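Succinate dehydrogenase subunit A (Mycolicibacterium smegmatis, PDB 7D6V) probably oxidises succinate to fumarate as the FAD-carrying flavoprotein subunit of a mycobacterial membrane complex that passes the electrons on to quinone. Local coordinates at residues Q556-R561 with E571-R577; I498-E502 with H564-D568; R22-A27 with G436-L441. All blocks are in the same frame, centred on the assembly; numbering follows the deposited sequence.

Contact 1: Q556-R561 with E571-R577; sequences QRTESR and EMDANWR
NH1 of R557 reaches across to the backbone of W576, giving one hydrogen bond to W576 O (3.1 Å), and gives a second to the carboxylate of its own loop neighbour, E559 OE2 (2.9 Å). That carboxylate oxygen sits in the guanidinium plane and uses its anti lone pair; R561 NE adds a weaker bond to it. NE of R557 forms a salt bridge with E244, and NH2 bonds to T579 O.

W576 lies against this charged layer. CE3 of its indole rests over one guanidinium face of R557, with the planes 55° apart, while E559 CG makes a CH-pi contact over the five-membered ring, 3.8 Å from its centroid; chi1 of E559 (61°) swings CG in over the indole face.

Further along, D573 N donates to S560 O (2.8 Å), and S560 CB meets M572 SD. R561 NH1 pairs with D573 OD1 at 3.0 Å by charge alone, since the oxygen stands above the guanidinium face; NH2 bonds weakly to A574 O.

The loop leaving helix 532-556 thus meets the loop after strand 565-566, in the flavoprotein C-terminal family region, through a network where E559 balances R557 and R561 while D573 faces R561, so the positive charges are probably offset within the contact.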
# COMPACT_ATOMS: atom_id res chain seq x y z
N GLN A 556 -17.55 34.94 7.84
CA GLN A 556 -18.93 35.32 7.57
C GLN A 556 -19.94 34.48 8.33
O GLN A 556 -20.99 34.99 8.71
CB GLN A 556 -19.21 35.26 6.07
CG GLN A 556 -20.40 36.10 5.66
CD GLN A 556 -20.23 36.70 4.28
OE1 GLN A 556 -19.11 36.93 3.83
NE2 GLN A 556 -21.35 36.95 3.61
N ARG A 557 -19.66 33.19 8.56
CA ARG A 557 -20.63 32.34 9.25
C ARG A 557 -20.52 32.56 10.75
O ARG A 557 -19.60 32.05 11.40
CB ARG A 557 -20.43 30.87 8.89
CG ARG A 557 -21.43 29.95 9.58
CD ARG A 557 -21.44 28.56 9.00
NE ARG A 557 -22.04 28.53 7.67
CZ ARG A 557 -23.30 28.18 7.42
NH1 ARG A 557 -24.10 27.83 8.42
NH2 ARG A 557 -23.76 28.19 6.18
N THR A 558 -21.47 33.30 11.32
CA THR A 558 -21.46 33.63 12.74
C THR A 558 -22.37 32.69 13.54
O THR A 558 -23.36 33.10 14.13
CB THR A 558 -21.86 35.09 12.94
OG1 THR A 558 -23.16 35.31 12.38
CG2 THR A 558 -20.86 36.01 12.28
N GLU A 559 -22.00 31.41 13.54
CA GLU A 559 -22.64 30.39 14.36
C GLU A 559 -21.77 29.15 14.28
O GLU A 559 -20.88 29.05 13.44
CB GLU A 559 -24.09 30.13 13.92
CG GLU A 559 -24.28 29.62 12.50
CD GLU A 559 -24.29 28.11 12.40
OE1 GLU A 559 -24.55 27.45 13.42
OE2 GLU A 559 -24.05 27.58 11.30
N SER A 560 -22.03 28.20 15.18
CA SER A 560 -21.24 26.98 15.28
C SER A 560 -22.07 25.80 14.80
O SER A 560 -23.24 25.67 15.16
CB SER A 560 -20.76 26.75 16.71
OG SER A 560 -19.89 27.78 17.13
N ARG A 561 -21.46 24.95 13.98
CA ARG A 561 -22.17 23.78 13.45
C ARG A 561 -21.15 22.79 12.92
O ARG A 561 -20.40 23.12 12.00
CB ARG A 561 -23.15 24.19 12.36
CG ARG A 561 -24.12 23.10 11.95
CD ARG A 561 -25.00 23.55 10.80
NE ARG A 561 -25.76 24.75 11.12
CZ ARG A 561 -26.98 24.75 11.62
NH1 ARG A 561 -27.60 23.61 11.86
NH2 ARG A 561 -27.59 25.90 11.88
N GLU A 571 -23.20 29.27 20.35
CA GLU A 571 -24.54 28.69 20.27
C GLU A 571 -24.64 27.92 18.96
O GLU A 571 -24.92 28.49 17.91
CB GLU A 571 -25.60 29.77 20.36
CG GLU A 571 -26.96 29.26 20.78
CD GLU A 571 -26.95 28.69 22.18
OE1 GLU A 571 -26.15 29.16 23.01
OE2 GLU A 571 -27.75 27.76 22.45
N MET A 572 -24.37 26.63 19.04
CA MET A 572 -24.51 25.76 17.89
C MET A 572 -25.89 25.92 17.27
O MET A 572 -26.88 26.13 17.98
CB MET A 572 -24.29 24.30 18.28
CG MET A 572 -22.89 23.97 18.78
SD MET A 572 -21.78 23.41 17.47
CE MET A 572 -22.72 22.05 16.77
N ASP A 573 -25.95 25.83 15.95
CA ASP A 573 -27.21 25.68 15.24
C ASP A 573 -28.12 26.89 15.47
O ASP A 573 -29.16 26.82 16.14
CB ASP A 573 -27.90 24.38 15.66
CG ASP A 573 -27.04 23.16 15.40
OD1 ASP A 573 -26.17 23.21 14.51
OD2 ASP A 573 -27.22 22.14 16.10
N ALA A 574 -27.70 28.03 14.92
CA ALA A 574 -28.62 29.13 14.70
C ALA A 574 -29.62 28.72 13.62
O ALA A 574 -29.68 27.56 13.20
CB ALA A 574 -27.87 30.40 14.30
N ASN A 575 -30.45 29.66 13.16
CA ASN A 575 -31.35 29.27 12.07
C ASN A 575 -30.48 28.85 10.89
O ASN A 575 -30.44 27.67 10.58
CB ASN A 575 -32.37 30.37 11.74
CG ASN A 575 -31.77 31.62 11.12
OD1 ASN A 575 -31.11 31.55 10.08
ND2 ASN A 575 -32.02 32.76 11.73
N TRP A 576 -29.81 29.80 10.21
CA TRP A 576 -28.51 29.63 9.57
C TRP A 576 -28.29 28.28 8.88
O TRP A 576 -27.15 27.89 8.61
CB TRP A 576 -27.39 29.84 10.59
CG TRP A 576 -26.66 31.16 10.48
CD1 TRP A 576 -26.62 32.15 11.41
CD2 TRP A 576 -25.86 31.61 9.38
NE1 TRP A 576 -25.86 33.20 10.96
CE2 TRP A 576 -25.38 32.89 9.72
CE3 TRP A 576 -25.50 31.07 8.14
CZ2 TRP A 576 -24.56 33.63 8.86
CZ3 TRP A 576 -24.69 31.80 7.30
CH2 TRP A 576 -24.23 33.07 7.66
N ARG A 577 -29.37 27.56 8.58
CA ARG A 577 -29.28 26.21 8.05
C ARG A 577 -29.68 26.13 6.59
O ARG A 577 -29.14 25.30 5.86
CB ARG A 577 -30.16 25.25 8.87
CG ARG A 577 -29.86 23.78 8.71
CD ARG A 577 -31.14 22.98 8.72
NE ARG A 577 -32.21 23.67 7.99
CZ ARG A 577 -32.35 23.64 6.67
NH1 ARG A 577 -33.34 24.29 6.10
NH2 ARG A 577 -31.49 22.96 5.92

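Contact 2: I498-E502 with H564-D568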
# COMPACT_ATOMS: atom_id res chain seq x y z
N ILE A 498 -9.51 24.63 14.80
CA ILE A 498 -10.75 24.09 15.33
C ILE A 498 -11.61 25.21 15.90
O ILE A 498 -12.82 25.27 15.67
CB ILE A 498 -10.48 23.02 16.40
CG1 ILE A 498 -9.75 21.84 15.80
CG2 ILE A 498 -11.80 22.52 16.95
CD1 ILE A 498 -9.23 20.87 16.82
N ILE A 499 -10.99 26.13 16.63
CA ILE A 499 -11.69 27.22 17.28
C ILE A 499 -11.34 28.50 16.54
O ILE A 499 -10.16 28.84 16.39
CB ILE A 499 -11.32 27.33 18.77
CG1 ILE A 499 -11.82 26.10 19.53
CG2 ILE A 499 -11.92 28.58 19.38
CD1 ILE A 499 -10.83 24.97 19.58
N ARG A 500 -12.36 29.20 16.06
CA ARG A 500 -12.19 30.43 15.31
C ARG A 500 -12.65 31.61 16.15
O ARG A 500 -13.65 31.52 16.86
CB ARG A 500 -12.97 30.40 13.99
CG ARG A 500 -12.30 29.67 12.84
CD ARG A 500 -12.53 28.18 12.91
NE ARG A 500 -11.94 27.46 11.78
CZ ARG A 500 -12.58 27.17 10.66
NH1 ARG A 500 -13.84 27.52 10.49
NH2 ARG A 500 -11.96 26.50 9.69
N LYS A 501 -11.90 32.70 16.07
CA LYS A 501 -12.29 33.96 16.67
C LYS A 501 -12.27 35.04 15.60
O LYS A 501 -11.51 34.95 14.63
CB LYS A 501 -11.37 34.35 17.84
CG LYS A 501 -11.36 33.33 18.96
CD LYS A 501 -10.29 33.63 19.99
CE LYS A 501 -10.08 32.45 20.91
NZ LYS A 501 -9.94 31.18 20.15
N GLU A 502 -13.11 36.06 15.78
CA GLU A 502 -13.25 37.09 14.75
C GLU A 502 -11.93 37.82 14.51
O GLU A 502 -11.53 38.03 13.36
CB GLU A 502 -14.34 38.07 15.15
CG GLU A 502 -14.55 39.21 14.17
CD GLU A 502 -15.40 40.32 14.74
OE1 GLU A 502 -15.56 40.36 15.98
OE2 GLU A 502 -15.90 41.15 13.96
N HIS A 564 -17.23 23.57 12.05
CA HIS A 564 -16.95 24.99 12.15
C HIS A 564 -17.37 25.47 13.53
O HIS A 564 -18.57 25.52 13.84
CB HIS A 564 -17.68 25.77 11.05
CG HIS A 564 -17.71 27.25 11.27
ND1 HIS A 564 -16.59 28.04 11.20
CD2 HIS A 564 -18.74 28.08 11.57
CE1 HIS A 564 -16.92 29.29 11.44
NE2 HIS A 564 -18.22 29.35 11.67
N THR A 565 -16.40 25.83 14.35
CA THR A 565 -16.64 26.30 15.71
C THR A 565 -16.19 27.75 15.82
O THR A 565 -15.04 28.07 15.49
CB THR A 565 -15.90 25.44 16.73
OG1 THR A 565 -16.03 24.06 16.37
CG2 THR A 565 -16.48 25.64 18.11
N ARG A 566 -17.08 28.61 16.29
CA ARG A 566 -16.77 30.00 16.59
C ARG A 566 -16.81 30.20 18.09
O ARG A 566 -17.84 29.93 18.73
CB ARG A 566 -17.74 30.95 15.90
CG ARG A 566 -17.49 31.16 14.42
CD ARG A 566 -16.34 32.12 14.17
NE ARG A 566 -16.69 33.50 14.46
CZ ARG A 566 -17.15 34.36 13.56
NH1 ARG A 566 -17.45 35.60 13.92
NH2 ARG A 566 -17.31 33.99 12.30
N ASP A 567 -15.70 30.67 18.66
CA ASP A 567 -15.66 30.90 20.10
C ASP A 567 -16.61 32.01 20.52
O ASP A 567 -17.27 31.92 21.56
CB ASP A 567 -14.24 31.21 20.54
CG ASP A 567 -14.03 30.99 22.02
OD1 ASP A 567 -13.49 29.93 22.39
OD2 ASP A 567 -14.41 31.87 22.82
N ASP A 568 -16.70 33.08 19.72
CA ASP A 568 -17.57 34.20 20.05
C ASP A 568 -19.02 33.95 19.67
O ASP A 568 -19.88 34.77 20.01
CB ASP A 568 -17.07 35.48 19.37
CG ASP A 568 -16.79 35.29 17.89
OD1 ASP A 568 -16.78 34.14 17.42
OD2 ASP A 568 -16.58 36.30 17.20
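R500 uses both backbone polar atoms across this contact. Its N donates to T565 O (3.0 Å), and its O accepts a bond from D567 N at 2.9 Å. The two bonds bracket R566, whose CA also points a C-H at R500 O and whose N is bonded to S560 OG.

The R500 side chain then follows the T565 carbonyl toward H564. Bent at chi2 (83°), it brings NH1 edge-on to the imidazole, where ND1 accepts a weak bond of 2.9 Å; the two planes are 62° apart. NH1 has a second acceptor in E244 O, and NE bonds weakly to G497 O. The other ring nitrogen, NE2, bonds to R557 O, so both ring nitrogens have partners.

R566 lies on the same face as R500, its CD against R500 CB. Its NE donates in the guanidinium plane to the syn lone pair of D568 OD1 (3.0 Å), and NH2 goes to L555 O. The D568 carboxylate also faces E502 CB. On the other face, I499 and T565 turn to helix 322-334, and I499 CG2 packs on D567 CB. K501 runs alongside D567, but its NZ stays 4.4 Å from D567 OD1, too far for a salt bridge.

What results is a short, weakly bonded parallel pair of strands, 499-500 and 565-566, joined by a crossover through helices 502-518 and 532-556, within the C-terminal region of the fumarate reductase flavoprotein family.

Contact 3: R22-A27 with G436-L441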
# COMPACT_ATOMS: atom_id res chain seq x y z
N ARG A 22 -13.87 5.97 -11.24
CA ARG A 22 -15.25 5.57 -11.49
C ARG A 22 -15.86 6.39 -12.61
O ARG A 22 -16.59 5.85 -13.46
CB ARG A 22 -16.06 5.70 -10.20
CG ARG A 22 -17.37 4.93 -10.21
CD ARG A 22 -17.16 3.51 -10.69
NE ARG A 22 -18.42 2.81 -10.93
CZ ARG A 22 -19.05 2.79 -12.09
NH1 ARG A 22 -20.19 2.12 -12.21
NH2 ARG A 22 -18.56 3.43 -13.13
N ALA A 23 -15.57 7.69 -12.65
CA ALA A 23 -16.06 8.53 -13.73
C ALA A 23 -15.49 8.09 -15.08
O ALA A 23 -16.20 8.10 -16.09
CB ALA A 23 -15.70 10.00 -13.46
N VAL A 24 -14.21 7.73 -15.11
CA VAL A 24 -13.59 7.27 -16.35
C VAL A 24 -14.27 6.00 -16.84
O VAL A 24 -14.58 5.86 -18.03
CB VAL A 24 -12.08 7.06 -16.15
CG1 VAL A 24 -11.47 6.43 -17.39
CG2 VAL A 24 -11.42 8.37 -15.84
N ILE A 25 -14.51 5.05 -15.93
CA ILE A 25 -15.17 3.81 -16.31
C ILE A 25 -16.56 4.09 -16.87
O ILE A 25 -16.95 3.55 -17.91
CB ILE A 25 -15.22 2.84 -15.11
CG1 ILE A 25 -13.81 2.44 -14.69
CG2 ILE A 25 -16.04 1.62 -15.45
CD1 ILE A 25 -13.73 1.81 -13.33
N GLU A 26 -17.31 4.96 -16.20
CA GLU A 26 -18.67 5.27 -16.66
C GLU A 26 -18.66 5.95 -18.02
O GLU A 26 -19.46 5.60 -18.91
CB GLU A 26 -19.38 6.14 -15.63
CG GLU A 26 -20.77 6.59 -16.04
CD GLU A 26 -21.78 5.46 -16.00
OE1 GLU A 26 -21.45 4.37 -15.51
OE2 GLU A 26 -22.92 5.68 -16.47
N ALA A 27 -17.76 6.91 -18.22
CA ALA A 27 -17.69 7.63 -19.49
C ALA A 27 -17.29 6.70 -20.62
O ALA A 27 -17.80 6.82 -21.74
CB ALA A 27 -16.72 8.80 -19.38
N GLY A 436 -18.83 9.73 -8.70
CA GLY A 436 -18.00 9.56 -9.88
C GLY A 436 -18.78 8.98 -11.03
O GLY A 436 -18.65 9.44 -12.17
N ARG A 437 -19.61 7.97 -10.76
CA ARG A 437 -20.48 7.46 -11.81
C ARG A 437 -21.45 8.53 -12.30
O ARG A 437 -21.64 8.69 -13.52
CB ARG A 437 -21.25 6.23 -11.32
CG ARG A 437 -22.09 5.59 -12.39
CD ARG A 437 -22.89 4.43 -11.85
NE ARG A 437 -24.03 4.13 -12.71
CZ ARG A 437 -25.18 4.79 -12.67
NH1 ARG A 437 -26.16 4.45 -13.48
NH2 ARG A 437 -25.35 5.79 -11.81
N ARG A 438 -22.05 9.28 -11.38
CA ARG A 438 -22.96 10.35 -11.80
C ARG A 438 -22.24 11.40 -12.64
O ARG A 438 -22.79 11.88 -13.63
CB ARG A 438 -23.62 11.01 -10.59
CG ARG A 438 -24.39 10.08 -9.68
CD ARG A 438 -25.61 9.49 -10.35
NE ARG A 438 -26.70 10.45 -10.50
CZ ARG A 438 -27.98 10.16 -10.34
NH1 ARG A 438 -28.35 8.92 -10.02
NH2 ARG A 438 -28.90 11.09 -10.50
N ALA A 439 -21.00 11.75 -12.27
CA ALA A 439 -20.26 12.76 -13.01
C ALA A 439 -19.89 12.28 -14.40
O ALA A 439 -20.01 13.03 -15.38
CB ALA A 439 -19.00 13.16 -12.23
N GLY A 440 -19.44 11.03 -14.52
CA GLY A 440 -19.15 10.49 -15.84
C GLY A 440 -20.38 10.46 -16.73
O GLY A 440 -20.32 10.82 -17.91
N LEU A 441 -21.52 10.05 -16.17
CA LEU A 441 -22.74 9.99 -16.96
C LEU A 441 -23.21 11.38 -17.37
O LEU A 441 -23.69 11.58 -18.49
CB LEU A 441 -23.82 9.24 -16.19
CG LEU A 441 -25.14 8.87 -16.86
CD1 LEU A 441 -25.72 7.64 -16.19
CD2 LEU A 441 -26.15 10.01 -16.82
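A23 and G440 bring the two helices together, their CA atoms 4.2 Å apart. The packing is backbone against backbone: A23 CA makes a bent C-H...O contact with G436 O (3.2 Å), A23 CB touches the same oxygen, and A23 O faces G440 CA. With no side chain at G436 or G440, the axes close to 7.1 Å at a crossing angle of -42°. No hydrogen bond spans the contact.

G436 and G440 give the spacing of a GxxxG helix-packing motif, here set against A23 and A27. Helix 18-30 is the first helix of the Rossmann-type FAD-binding fold, following strand 11-14 and a probable GxGxxG turn, so the motif docks helix 427-448 onto the nucleotide-binding core.

Beside the glycines, methylenes and methyls lie against polar groups. R437 CG lies over one face of the R22 guanidinium, the two chains running side by side, and E26 CG rests on R437 O (3.4 Å). L441 CD1 lies next to the E26 carboxylate.

The charged ends interact more loosely. A turn about chi2 (72°) folds the E26 carboxylate back so that OE1 lies 3.8 Å from R437 NE, a long salt bridge with the oxygen well out of the guanidinium plane, and 3.9 Å from R22 NH2. R22 finds its stronger partner in E100 of helix 84-102.

In the fold
From the N terminus, contact 3 opens first: helix 18-30 waits for more than 400 residues until helix 427-448 returns to it, closing a loop that takes in most of the FAD-binding region. Only then do the others begin. Strand 499-500 opens contact 2, and the chain runs through helices 502-518 and 532-556 before 556-561 opens contact 1; 564-568 closes contact 2 and 571-577 closes contact 1, so these two cross. They also touch, S560 OG meeting R566 N, and so join the C-terminal loops to the two-stranded sheet. Contact 3 lies apart, its centre about 38 Å from that of contact 2, on the opposite side of the chain's centre.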